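SPbeta prophage-derived uncharacterized protein YorR (Bacillus subtilis, PDB 3KB2) is of unknown function but binds a guanosine 5'-diphosphate 3'-phosphate with magnesium in a P-loop site, and may act as a dTMP kinase. Local coordinates at residues A[7-15]-A[108-116]; A[16-27]-A[153-164]. All blocks are in the same frame, centred on the assembly; numbering follows the deposited sequence.

Contact 1: residues A[7-15]-A[108-116]; sequences EGPDCCFKS and IKKRLRVRG. With MG (magnesium ion), chain D; G3D (guanosine-3'-monophosphate-5'-diphosphate), chain C.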
loop_
_atom_site.group_PDB
_atom_site.type_symbol
_atom_site.label_atom_id
_atom_site.label_comp_id
_atom_site.label_asym_id
_atom_site.label_seq_id
_atom_site.Cartn_x
_atom_site.Cartn_y
_atom_site.Cartn_z
ATOM N N GLU A 7 14.201 10.416 -6.344
ATOM C CA GLU A 7 13.693 9.058 -6.384
ATOM C C GLU A 7 14.148 8.276 -5.170
ATOM O O GLU A 7 15.105 8.649 -4.494
ATOM C CB GLU A 7 14.165 8.354 -7.665
ATOM C CG GLU A 7 13.597 8.944 -8.947
ATOM C CD GLU A 7 12.169 8.510 -9.198
ATOM O OE1 GLU A 7 11.378 8.487 -8.230
ATOM O OE2 GLU A 7 11.825 8.201 -10.363
ATOM N N GLY A 8 13.454 7.179 -4.905
ATOM C CA GLY A 8 13.803 6.353 -3.771
ATOM C C GLY A 8 12.566 5.900 -3.027
ATOM O O GLY A 8 11.475 6.458 -3.215
ATOM N N PRO A 9 12.707 4.874 -2.174
ATOM C CA PRO A 9 11.603 4.329 -1.383
ATOM C C PRO A 9 11.065 5.356 -0.391
ATOM O O PRO A 9 11.672 6.410 -0.180
ATOM C CB PRO A 9 12.246 3.143 -0.676
ATOM C CG PRO A 9 13.664 3.624 -0.469
ATOM C CD PRO A 9 13.970 4.189 -1.836
ATOM N N ASP A 10 9.933 5.030 0.226
ATOM C CA ASP A 10 9.286 5.898 1.205
ATOM C C ASP A 10 10.134 6.207 2.430
ATOM O O ASP A 10 11.033 5.449 2.803
ATOM C CB ASP A 10 7.993 5.263 1.697
ATOM C CG ASP A 10 6.904 5.277 0.658
ATOM O OD1 ASP A 10 5.777 4.855 1.000
ATOM O OD2 ASP A 10 7.172 5.700 -0.488
ATOM N N CYS A 11 9.818 7.328 3.062
ATOM C CA CYS A 11 10.509 7.745 4.268
ATOM C C CYS A 11 12.009 7.933 4.102
ATOM O O CYS A 11 12.791 7.578 4.988
ATOM C CB CYS A 11 10.224 6.735 5.379
ATOM S SG CYS A 11 8.470 6.653 5.800
ATOM N N CYS A 12 12.414 8.490 2.969
ATOM C CA CYS A 12 13.826 8.724 2.736
ATOM C C CYS A 12 14.100 10.205 2.517
ATOM O O CYS A 12 15.012 10.574 1.783
ATOM C CB CYS A 12 14.324 7.889 1.552
ATOM S SG CYS A 12 14.442 6.107 1.914
ATOM N N PHE A 13 13.294 11.040 3.163
ATOM C CA PHE A 13 13.443 12.484 3.108
ATOM C C PHE A 13 13.176 13.141 1.754
ATOM O O PHE A 13 13.441 14.330 1.587
ATOM C CB PHE A 13 14.854 12.879 3.588
ATOM C CG PHE A 13 15.275 12.245 4.909
ATOM C CD1 PHE A 13 14.333 11.738 5.801
ATOM C CD2 PHE A 13 16.621 12.218 5.287
ATOM C CE1 PHE A 13 14.725 11.221 7.043
ATOM C CE2 PHE A 13 17.010 11.702 6.530
ATOM C CZ PHE A 13 16.066 11.208 7.401
ATOM N N LYS A 14 12.638 12.395 0.795
ATOM C CA LYS A 14 12.392 12.966 -0.529
ATOM C C LYS A 14 11.610 14.274 -0.525
ATOM O O LYS A 14 12.078 15.279 -1.057
ATOM C CB LYS A 14 11.705 11.936 -1.437
ATOM C CG LYS A 14 12.554 10.684 -1.644
ATOM C CD LYS A 14 12.099 9.855 -2.836
ATOM C CE LYS A 14 10.614 9.551 -2.771
ATOM N NZ LYS A 14 10.274 8.954 -1.476
ATOM N N SER A 15 10.432 14.270 0.090
ATOM C CA SER A 15 9.592 15.463 0.130
ATOM C C SER A 15 10.159 16.607 0.957
ATOM O O SER A 15 9.936 17.782 0.653
ATOM C CB SER A 15 8.209 15.082 0.629
ATOM O OG SER A 15 7.588 14.270 -0.354
ATOM N N ILE A 108 14.432 1.925 7.279
ATOM C CA ILE A 108 13.157 2.180 6.635
ATOM C C ILE A 108 12.037 1.615 7.490
ATOM O O ILE A 108 11.060 2.291 7.774
ATOM C CB ILE A 108 13.114 1.520 5.231
ATOM C CG1 ILE A 108 14.167 2.171 4.333
ATOM C CG2 ILE A 108 11.711 1.620 4.629
ATOM C CD1 ILE A 108 14.018 3.670 4.214
ATOM N N LYS A 109 12.186 0.366 7.906
ATOM C CA LYS A 109 11.167 -0.258 8.722
ATOM C C LYS A 109 10.900 0.551 9.987
ATOM O O LYS A 109 9.750 0.703 10.407
ATOM C CB LYS A 109 11.592 -1.681 9.053
ATOM C CG LYS A 109 11.655 -2.552 7.811
ATOM C CD LYS A 109 12.297 -3.886 8.095
ATOM C CE LYS A 109 12.549 -4.652 6.811
ATOM N NZ LYS A 109 13.197 -5.956 7.102
ATOM N N LYS A 110 11.963 1.084 10.583
ATOM C CA LYS A 110 11.837 1.900 11.790
ATOM C C LYS A 110 11.003 3.157 11.506
ATOM O O LYS A 110 10.104 3.507 12.257
ATOM C CB LYS A 110 13.225 2.320 12.293
ATOM C CG LYS A 110 13.204 3.064 13.621
ATOM C CD LYS A 110 14.010 4.356 13.565
ATOM C CE LYS A 110 15.482 4.112 13.272
ATOM N NZ LYS A 110 16.098 3.276 14.343
ATOM N N ARG A 111 11.304 3.838 10.414
ATOM C CA ARG A 111 10.576 5.044 10.090
ATOM C C ARG A 111 9.110 4.764 9.823
ATOM O O ARG A 111 8.271 5.623 10.051
ATOM C CB ARG A 111 11.245 5.738 8.905
ATOM C CG ARG A 111 12.653 6.192 9.248
ATOM C CD ARG A 111 13.346 6.885 8.100
ATOM N NE ARG A 111 14.679 7.305 8.511
ATOM C CZ ARG A 111 15.652 7.641 7.675
ATOM N NH1 ARG A 111 15.447 7.610 6.362
ATOM N NH2 ARG A 111 16.838 7.985 8.161
ATOM N N LEU A 112 8.804 3.562 9.346
ATOM C CA LEU A 112 7.417 3.163 9.074
ATOM C C LEU A 112 6.679 2.926 10.391
ATOM O O LEU A 112 5.523 3.317 10.547
ATOM C CB LEU A 112 7.395 1.889 8.221
ATOM C CG LEU A 112 7.814 2.081 6.753
ATOM C CD1 LEU A 112 7.952 0.741 6.045
ATOM C CD2 LEU A 112 6.773 2.940 6.068
ATOM N N ARG A 113 7.356 2.286 11.340
ATOM C CA ARG A 113 6.759 2.036 12.640
ATOM C C ARG A 113 6.389 3.368 13.270
ATOM O O ARG A 113 5.240 3.589 13.632
ATOM C CB ARG A 113 7.732 1.302 13.561
ATOM C CG ARG A 113 7.961 -0.154 13.217
ATOM C CD ARG A 113 8.602 -0.896 14.388
ATOM N NE ARG A 113 9.990 -0.513 14.645
ATOM C CZ ARG A 113 11.043 -0.944 13.947
ATOM N NH1 ARG A 113 10.882 -1.782 12.927
ATOM N NH2 ARG A 113 12.271 -0.554 14.289
ATOM N N VAL A 114 7.359 4.266 13.392
ATOM C CA VAL A 114 7.077 5.558 13.997
ATOM C C VAL A 114 6.031 6.343 13.217
ATOM O O VAL A 114 5.218 7.055 13.805
ATOM C CB VAL A 114 8.345 6.416 14.125
ATOM C CG1 VAL A 114 9.369 5.691 14.972
ATOM C CG2 VAL A 114 8.902 6.730 12.761
ATOM N N ARG A 115 6.048 6.221 11.897
ATOM C CA ARG A 115 5.074 6.932 11.083
ATOM C C ARG A 115 3.674 6.438 11.444
ATOM O O ARG A 115 2.689 7.174 11.340
ATOM C CB ARG A 115 5.338 6.681 9.597
ATOM C CG ARG A 115 4.294 7.301 8.684
ATOM C CD ARG A 115 3.990 6.401 7.498
ATOM N NE ARG A 115 4.693 6.801 6.280
ATOM C CZ ARG A 115 4.537 6.205 5.103
ATOM N NH1 ARG A 115 3.702 5.177 4.982
ATOM N NH2 ARG A 115 5.204 6.641 4.042
ATOM N N GLY A 116 3.599 5.182 11.876
ATOM C CA GLY A 116 2.324 4.591 12.234
ATOM C C GLY A 116 1.857 3.656 11.138
ATOM O O GLY A 116 1.204 4.083 10.182
HETATM MG MG MG D . 6.847 12.093 -0.107
HETATM P PB G3D C . 9.408 10.743 1.933
HETATM O O1B G3D C . 8.463 9.540 1.969
HETATM O O2B G3D C . 10.689 10.571 1.241
HETATM O O3B G3D C . 8.587 12.020 1.273
HETATM P PA G3D C . 9.636 12.770 3.950
HETATM O O3A G3D C . 9.664 11.268 3.377
HETATM O O1A G3D C . 10.582 13.636 3.263
HETATM O O2A G3D C . 8.157 13.182 4.006
HETATM O "O5'" G3D C . 10.269 12.539 5.469
HETATM C "C5'" G3D C . 9.669 11.335 6.102
HETATM C "C4'" G3D C . 9.944 11.785 7.620
HETATM O "O4'" G3D C . 11.327 11.857 8.002
HETATM C "C3'" G3D C . 9.365 13.009 8.104
HETATM O "O3'" G3D C . 8.773 12.863 9.370
HETATM C "C2'" G3D C . 10.412 14.157 8.008
HETATM O "O2'" G3D C . 10.234 15.087 8.923
HETATM C "C1'" G3D C . 11.646 13.120 8.597
HETATM N N9 G3D C . 12.967 13.787 8.296
HETATM C C8 G3D C . 13.152 14.687 7.255
HETATM N N7 G3D C . 14.466 14.934 7.458
HETATM C C5 G3D C . 15.023 14.370 8.608
HETATM C C6 G3D C . 16.204 14.471 9.028
HETATM O O6 G3D C . 17.310 15.005 8.706
HETATM N N1 G3D C . 16.401 13.593 10.233
HETATM C C2 G3D C . 15.354 12.955 10.614
HETATM N N2 G3D C . 15.593 12.030 11.768
HETATM N N3 G3D C . 14.139 12.785 10.117
HETATM C C4 G3D C . 14.058 13.626 9.089
HETATM P P1 G3D C . 7.500 13.174 9.723
HETATM O O4P G3D C . 7.414 14.503 10.247
HETATM O O5P G3D C . 7.255 12.139 10.929
HETATM O O6P G3D C . 6.353 12.737 8.808
HETATM O O HOH W 1 6.503 12.952 2.062
HETATM O O HOH W 2 7.934 11.476 -1.997
HETATM O O HOH W 3 4.631 12.485 -0.555
HETATM O O HOH W 4 6.466 9.896 0.220
#
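Ile-108 opens the approach of helix 108-115 to the phosphate-binding loop: its CD1 methyl lies 3.4 Å from Cys-12 SG and also reaches the carbonyl O of Asp-10, so the loop is met here by hydrocarbon. One turn on, Arg-111 works at two levels. Its CB packs on Cys-11 CB, and the chain then runs extended from CG to NE, carrying the guanidinium past the loop. There NH1 donates to Cys-11 O at 3.0 Å, with a modest bend (N-H...O angle 156°); Cys-11 O lies near the guanidinium plane, and NH1 in the carbonyl plane. The same flat group covers one face of the Phe-13 ring near its rim, with NH2 3.4 Å from Phe-13 CZ and the two planes only 25° apart. Guanine covers the opposite ring face, so Phe-13 is sandwiched, and a bond from NH2 to Thr-148 O further fixes the guanidinium's rotation. Leu-112 adds CD2, 4.1 Å from Cys-11 SG, and this methyl also lies over one face of the Arg-115 guanidinium. Arg-115 bends back at chi2 and chi3 to put NH2 3.6 Å from Asp-10 OD1, a salt bridge with planes 45° apart, while Cys-11 SG approaches obliquely. The loop is a P-loop in its phosphate contacts, with Phe-13 in place of the usual second glycine: Cys-11 N gives its hydrogen to O1B of the nucleotide at 2.8 Å, Lys-14 N to O2B at 2.7 Å, and Ser-15 OG binds magnesium at 2.3 Å. Helix 122-137 closes over the junction, its Ile-125 touching Ile-108 and Leu-112 and its Leu-129 meeting Pro-9, while Leu-101 of strand 96-102, next to the central strand 3-7, packs against Cys-12 and Lys-14.

Contact 2: residues A[16-27]-A[153-164]; sequences TVAAKLSKELKY and SDEIAKDIIFLV. With G3D (guanosine-3'-monophosphate-5'-diphosphate), chain C.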
loop_
_atom_site.group_PDB
_atom_site.type_symbol
_atom_site.label_atom_id
_atom_site.label_comp_id
_atom_site.label_asym_id
_atom_site.label_seq_id
_atom_site.Cartn_x
_atom_site.Cartn_y
_atom_site.Cartn_z
ATOM N N THR A 16 10.890 16.249 2.008
ATOM C CA THR A 16 11.530 17.220 2.889
ATOM C C THR A 16 12.638 17.882 2.070
ATOM O O THR A 16 12.717 19.108 1.992
ATOM C CB THR A 16 12.145 16.515 4.117
ATOM O OG1 THR A 16 11.112 15.805 4.803
ATOM C CG2 THR A 16 12.775 17.524 5.079
ATOM N N VAL A 17 13.490 17.066 1.451
ATOM C CA VAL A 17 14.573 17.613 0.642
ATOM C C VAL A 17 13.990 18.538 -0.410
ATOM O O VAL A 17 14.468 19.652 -0.600
ATOM C CB VAL A 17 15.391 16.501 -0.048
ATOM C CG1 VAL A 17 16.309 17.103 -1.103
ATOM C CG2 VAL A 17 16.217 15.775 0.985
ATOM N N ALA A 18 12.942 18.072 -1.077
ATOM C CA ALA A 18 12.276 18.842 -2.116
ATOM C C ALA A 18 11.854 20.226 -1.610
ATOM O O ALA A 18 12.040 21.243 -2.292
ATOM C CB ALA A 18 11.062 18.075 -2.615
ATOM N N ALA A 19 11.280 20.258 -0.412
ATOM C CA ALA A 19 10.823 21.506 0.187
ATOM C C ALA A 19 11.985 22.442 0.504
ATOM O O ALA A 19 11.878 23.655 0.341
ATOM C CB ALA A 19 10.033 21.207 1.466
ATOM N N LYS A 20 13.093 21.868 0.975
ATOM C CA LYS A 20 14.276 22.647 1.328
ATOM C C LYS A 20 14.978 23.177 0.067
ATOM O O LYS A 20 15.477 24.310 0.048
ATOM C CB LYS A 20 15.241 21.784 2.161
ATOM C CG LYS A 20 14.703 21.357 3.541
ATOM C CD LYS A 20 15.659 20.387 4.239
ATOM C CE LYS A 20 15.497 20.376 5.767
ATOM N NZ LYS A 20 14.105 20.153 6.211
ATOM N N LEU A 21 15.012 22.363 -0.986
ATOM C CA LEU A 21 15.642 22.772 -2.236
ATOM C C LEU A 21 14.799 23.859 -2.887
ATOM O O LEU A 21 15.327 24.808 -3.460
ATOM C CB LEU A 21 15.776 21.576 -3.188
ATOM C CG LEU A 21 16.748 20.458 -2.773
ATOM C CD1 LEU A 21 16.624 19.279 -3.739
ATOM C CD2 LEU A 21 18.176 20.989 -2.751
ATOM N N SER A 22 13.484 23.724 -2.775
ATOM C CA SER A 22 12.560 24.684 -3.363
ATOM C C SER A 22 12.629 26.059 -2.702
ATOM O O SER A 22 12.505 27.088 -3.367
ATOM C CB SER A 22 11.133 24.148 -3.274
ATOM O OG SER A 22 10.213 25.070 -3.824
ATOM N N LYS A 23 12.812 26.070 -1.387
ATOM C CA LYS A 23 12.903 27.318 -0.644
ATOM C C LYS A 23 14.142 28.075 -1.112
ATOM O O LYS A 23 14.081 29.277 -1.369
ATOM C CB LYS A 23 12.999 27.023 0.850
ATOM C CG LYS A 23 12.969 28.239 1.747
ATOM C CD LYS A 23 13.076 27.802 3.206
ATOM C CE LYS A 23 13.062 28.994 4.171
ATOM N NZ LYS A 23 13.266 28.574 5.588
ATOM N N GLU A 24 15.260 27.362 -1.238
ATOM C CA GLU A 24 16.514 27.965 -1.679
ATOM C C GLU A 24 16.531 28.290 -3.163
ATOM O O GLU A 24 16.602 29.451 -3.542
ATOM C CB GLU A 24 17.697 27.045 -1.355
ATOM C CG GLU A 24 19.030 27.463 -2.019
ATOM C CD GLU A 24 19.772 28.584 -1.286
ATOM O OE1 GLU A 24 20.820 29.048 -1.810
ATOM O OE2 GLU A 24 19.321 28.990 -0.187
ATOM N N LEU A 25 16.465 27.263 -4.003
ATOM C CA LEU A 25 16.512 27.442 -5.456
ATOM C C LEU A 25 15.273 28.124 -6.013
ATOM O O LEU A 25 15.282 28.630 -7.137
ATOM C CB LEU A 25 16.667 26.083 -6.133
ATOM C CG LEU A 25 17.916 25.275 -5.789
ATOM C CD1 LEU A 25 17.690 23.832 -6.143
ATOM C CD2 LEU A 25 19.121 25.838 -6.526
ATOM N N LYS A 26 14.214 28.120 -5.213
ATOM C CA LYS A 26 12.931 28.695 -5.592
ATOM C C LYS A 26 12.295 27.935 -6.749
ATOM O O LYS A 26 11.567 28.507 -7.563
ATOM C CB LYS A 26 13.084 30.177 -5.936
ATOM C CG LYS A 26 13.493 31.014 -4.731
ATOM C CD LYS A 26 13.493 32.493 -5.054
ATOM C CE LYS A 26 13.731 33.325 -3.796
ATOM N NZ LYS A 26 12.667 33.098 -2.766
ATOM N N TYR A 27 12.578 26.635 -6.821
ATOM C CA TYR A 27 11.998 25.792 -7.860
ATOM C C TYR A 27 10.659 25.264 -7.363
ATOM O O TYR A 27 10.514 24.924 -6.195
ATOM C CB TYR A 27 12.887 24.588 -8.173
ATOM C CG TYR A 27 14.175 24.871 -8.919
ATOM C CD1 TYR A 27 14.444 26.123 -9.472
ATOM C CD2 TYR A 27 15.123 23.871 -9.074
ATOM C CE1 TYR A 27 15.641 26.365 -10.159
ATOM C CE2 TYR A 27 16.309 24.096 -9.753
ATOM C CZ TYR A 27 16.570 25.336 -10.290
ATOM O OH TYR A 27 17.784 25.527 -10.915
ATOM N N SER A 153 18.347 15.676 5.815
ATOM C CA SER A 153 17.794 16.396 4.669
ATOM C C SER A 153 18.480 17.744 4.463
ATOM O O SER A 153 18.539 18.247 3.347
ATOM C CB SER A 153 16.272 16.581 4.802
ATOM O OG SER A 153 15.906 17.189 6.023
ATOM N N ASP A 154 18.998 18.336 5.535
ATOM C CA ASP A 154 19.705 19.605 5.401
ATOM C C ASP A 154 21.000 19.373 4.636
ATOM O O ASP A 154 21.284 20.051 3.654
ATOM C CB ASP A 154 20.050 20.191 6.771
ATOM C CG ASP A 154 18.986 21.128 7.291
ATOM O OD1 ASP A 154 19.219 21.770 8.338
ATOM O OD2 ASP A 154 17.919 21.220 6.653
ATOM N N GLU A 155 21.785 18.412 5.106
ATOM C CA GLU A 155 23.057 18.081 4.484
ATOM C C GLU A 155 22.884 17.661 3.028
ATOM O O GLU A 155 23.709 17.999 2.175
ATOM C CB GLU A 155 23.760 16.973 5.281
ATOM C CG GLU A 155 24.379 17.458 6.599
ATOM C CD GLU A 155 24.780 16.322 7.543
ATOM O OE1 GLU A 155 25.469 16.608 8.549
ATOM O OE2 GLU A 155 24.399 15.157 7.292
ATOM N N ILE A 156 21.808 16.937 2.741
ATOM C CA ILE A 156 21.549 16.498 1.381
ATOM C C ILE A 156 21.206 17.704 0.497
ATOM O O ILE A 156 21.835 17.911 -0.545
ATOM C CB ILE A 156 20.439 15.405 1.378
ATOM C CG1 ILE A 156 21.040 14.109 1.943
ATOM C CG2 ILE A 156 19.893 15.162 -0.040
ATOM C CD1 ILE A 156 20.070 12.964 2.081
ATOM N N ALA A 157 20.245 18.517 0.925
ATOM C CA ALA A 157 19.871 19.696 0.154
ATOM C C ALA A 157 21.095 20.582 -0.106
ATOM O O ALA A 157 21.274 21.090 -1.212
ATOM C CB ALA A 157 18.791 20.477 0.878
ATOM N N LYS A 158 21.941 20.759 0.903
ATOM C CA LYS A 158 23.148 21.562 0.738
ATOM C C LYS A 158 24.034 20.951 -0.350
ATOM O O LYS A 158 24.547 21.671 -1.202
ATOM C CB LYS A 158 23.895 21.647 2.073
ATOM C CG LYS A 158 25.318 22.173 1.991
ATOM C CD LYS A 158 25.933 22.277 3.394
ATOM C CE LYS A 158 27.339 22.866 3.344
ATOM N NZ LYS A 158 27.335 24.197 2.657
ATOM N N ASP A 159 24.202 19.628 -0.340
ATOM C CA ASP A 159 25.020 18.969 -1.365
ATOM C C ASP A 159 24.449 19.187 -2.757
ATOM O O ASP A 159 25.184 19.467 -3.696
ATOM C CB ASP A 159 25.120 17.464 -1.123
ATOM C CG ASP A 159 26.327 17.085 -0.283
ATOM O OD1 ASP A 159 27.072 17.992 0.153
ATOM O OD2 ASP A 159 26.530 15.874 -0.062
ATOM N N ILE A 160 23.134 19.044 -2.884
ATOM C CA ILE A 160 22.475 19.223 -4.166
ATOM C C ILE A 160 22.545 20.678 -4.618
ATOM O O ILE A 160 22.705 20.962 -5.807
ATOM C CB ILE A 160 21.003 18.749 -4.090
ATOM C CG1 ILE A 160 20.969 17.219 -3.925
ATOM C CG2 ILE A 160 20.238 19.199 -5.330
ATOM C CD1 ILE A 160 19.578 16.640 -3.686
ATOM N N ILE A 161 22.433 21.604 -3.671
ATOM C CA ILE A 161 22.502 23.027 -4.002
ATOM C C ILE A 161 23.889 23.314 -4.561
ATOM O O ILE A 161 24.053 24.075 -5.521
ATOM C CB ILE A 161 22.248 23.894 -2.753
ATOM C CG1 ILE A 161 20.780 23.748 -2.338
ATOM C CG2 ILE A 161 22.587 25.369 -3.052
ATOM C CD1 ILE A 161 20.450 24.358 -1.021
ATOM N N PHE A 162 24.882 22.679 -3.950
ATOM C CA PHE A 162 26.263 22.815 -4.371
ATOM C C PHE A 162 26.423 22.360 -5.822
ATOM O O PHE A 162 27.066 23.034 -6.616
ATOM C CB PHE A 162 27.164 21.972 -3.473
ATOM C CG PHE A 162 28.517 21.713 -4.059
ATOM C CD1 PHE A 162 29.497 22.707 -4.053
ATOM C CD2 PHE A 162 28.798 20.487 -4.665
ATOM C CE1 PHE A 162 30.737 22.489 -4.646
ATOM C CE2 PHE A 162 30.033 20.254 -5.262
ATOM C CZ PHE A 162 31.009 21.257 -5.255
ATOM N N LEU A 163 25.851 21.205 -6.147
ATOM C CA LEU A 163 25.917 20.636 -7.494
ATOM C C LEU A 163 25.254 21.495 -8.558
ATOM O O LEU A 163 25.747 21.593 -9.675
ATOM C CB LEU A 163 25.273 19.244 -7.519
ATOM C CG LEU A 163 26.101 18.063 -7.017
ATOM C CD1 LEU A 163 25.215 16.850 -6.781
ATOM C CD2 LEU A 163 27.192 17.750 -8.030
ATOM N N VAL A 164 24.119 22.093 -8.223
ATOM C CA VAL A 164 23.415 22.938 -9.177
ATOM C C VAL A 164 24.249 24.162 -9.491
ATOM O O VAL A 164 24.363 24.568 -10.647
ATOM C CB VAL A 164 22.068 23.388 -8.625
ATOM C CG1 VAL A 164 21.476 24.477 -9.503
ATOM C CG2 VAL A 164 21.144 22.190 -8.553
HETATM P PB G3D C . 9.408 10.743 1.933
HETATM O O1B G3D C . 8.463 9.540 1.969
HETATM O O2B G3D C . 10.689 10.571 1.241
HETATM O O3B G3D C . 8.587 12.020 1.273
HETATM P PA G3D C . 9.636 12.770 3.950
HETATM O O3A G3D C . 9.664 11.268 3.377
HETATM O O1A G3D C . 10.582 13.636 3.263
HETATM O O2A G3D C . 8.157 13.182 4.006
HETATM O "O5'" G3D C . 10.269 12.539 5.469
HETATM C "C5'" G3D C . 9.669 11.335 6.102
HETATM C "C4'" G3D C . 9.944 11.785 7.620
HETATM O "O4'" G3D C . 11.327 11.857 8.002
HETATM C "C3'" G3D C . 9.365 13.009 8.104
HETATM O "O3'" G3D C . 8.773 12.863 9.370
HETATM C "C2'" G3D C . 10.412 14.157 8.008
HETATM O "O2'" G3D C . 10.234 15.087 8.923
HETATM C "C1'" G3D C . 11.646 13.120 8.597
HETATM N N9 G3D C . 12.967 13.787 8.296
HETATM C C8 G3D C . 13.152 14.687 7.255
HETATM N N7 G3D C . 14.466 14.934 7.458
HETATM C C5 G3D C . 15.023 14.370 8.608
HETATM C C6 G3D C . 16.204 14.471 9.028
HETATM O O6 G3D C . 17.310 15.005 8.706
HETATM N N1 G3D C . 16.401 13.593 10.233
HETATM C C2 G3D C . 15.354 12.955 10.614
HETATM N N2 G3D C . 15.593 12.030 11.768
HETATM N N3 G3D C . 14.139 12.785 10.117
HETATM C C4 G3D C . 14.058 13.626 9.089
HETATM P P1 G3D C . 7.500 13.174 9.723
HETATM O O4P G3D C . 7.414 14.503 10.247
HETATM O O5P G3D C . 7.255 12.139 10.929
HETATM O O6P G3D C . 6.353 12.737 8.808
#
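Phosphate oxygen O1A of the nucleotide is gripped twice by Thr-16, whose methyl CG2 touches Ser-153 OG at 3.3 Å across the contact. The hydroxyl OG1 donates to O1A at 2.7 Å and the backbone N of Thr-16 does so at 2.9 Å. Both donors can converge because OG1 stands beside the backbone N (chi1 -58°), which turns CG2 toward Ser-153. Ser-153 begins the second helix and reads the base: its N donates to guanine O6 at 3.1 Å with an N-H...O angle of 155°, and its OG lies close to N7. Behind the nucleotide the contact becomes apolar. The axes of helices 16-25 and 153-164 come within 9.1 Å and cross at -48°, near the value expected when ridges of residues four apart pack into one another's grooves. Val-17 sends CG2 to Ile-156 and CG1 toward Ile-160. Leu-21 pushes CD2 to 3.7 Å from Ala-157 CB, where the small side chain permits the close approach, and the same methyl meets Ile-160 and Ile-161. Farther along, the aliphatic part of Glu-24 lies across Ile-161 CD1, and Leu-25 CD2 is 4.0 Å from Val-164 CG1. Lys-20 lays its CB on Ala-157; its ammonium makes at best a long, poorly defined ion pair with Asp-154. Beneath this interface lies the sheet, with Ile-59 of strand 58-61 under Leu-21 and Trp-146 of strand 143-147 against Ile-156 and Ile-160. The two helix N-termini therefore carry the specific chemistry, one holding phosphate and the other base, while hydrocarbon packing sets their spacing; a backbone donor aimed at O6 is consistent with preference for guanine over adenine, whose 6-amino group offers no matching acceptor.

Overall arrangement
Contacts 1 and 2 share helix 14-25 and enclose one nucleotide, though their centres are 19 Å apart. Residues 11-15 hold the beta-phosphate and magnesium, and residues 16-27 take over at the alpha-phosphate; the side chain of Thr-16 is about 7 Å from the metal. Beyond the shared helix, Phe-13 touches the other contact, since its CD2 lies 3.9 Å from Ser-153 N while its ring also supports the guanine. The segments cross along the chain, so helices 105-115 and 153-166, distant in sequence, both converge on the P-loop and the helix it starts. With strand order 2-3-1-4-5, this gives the parallel-sheet core of P-loop kinases, with the pocket at one end.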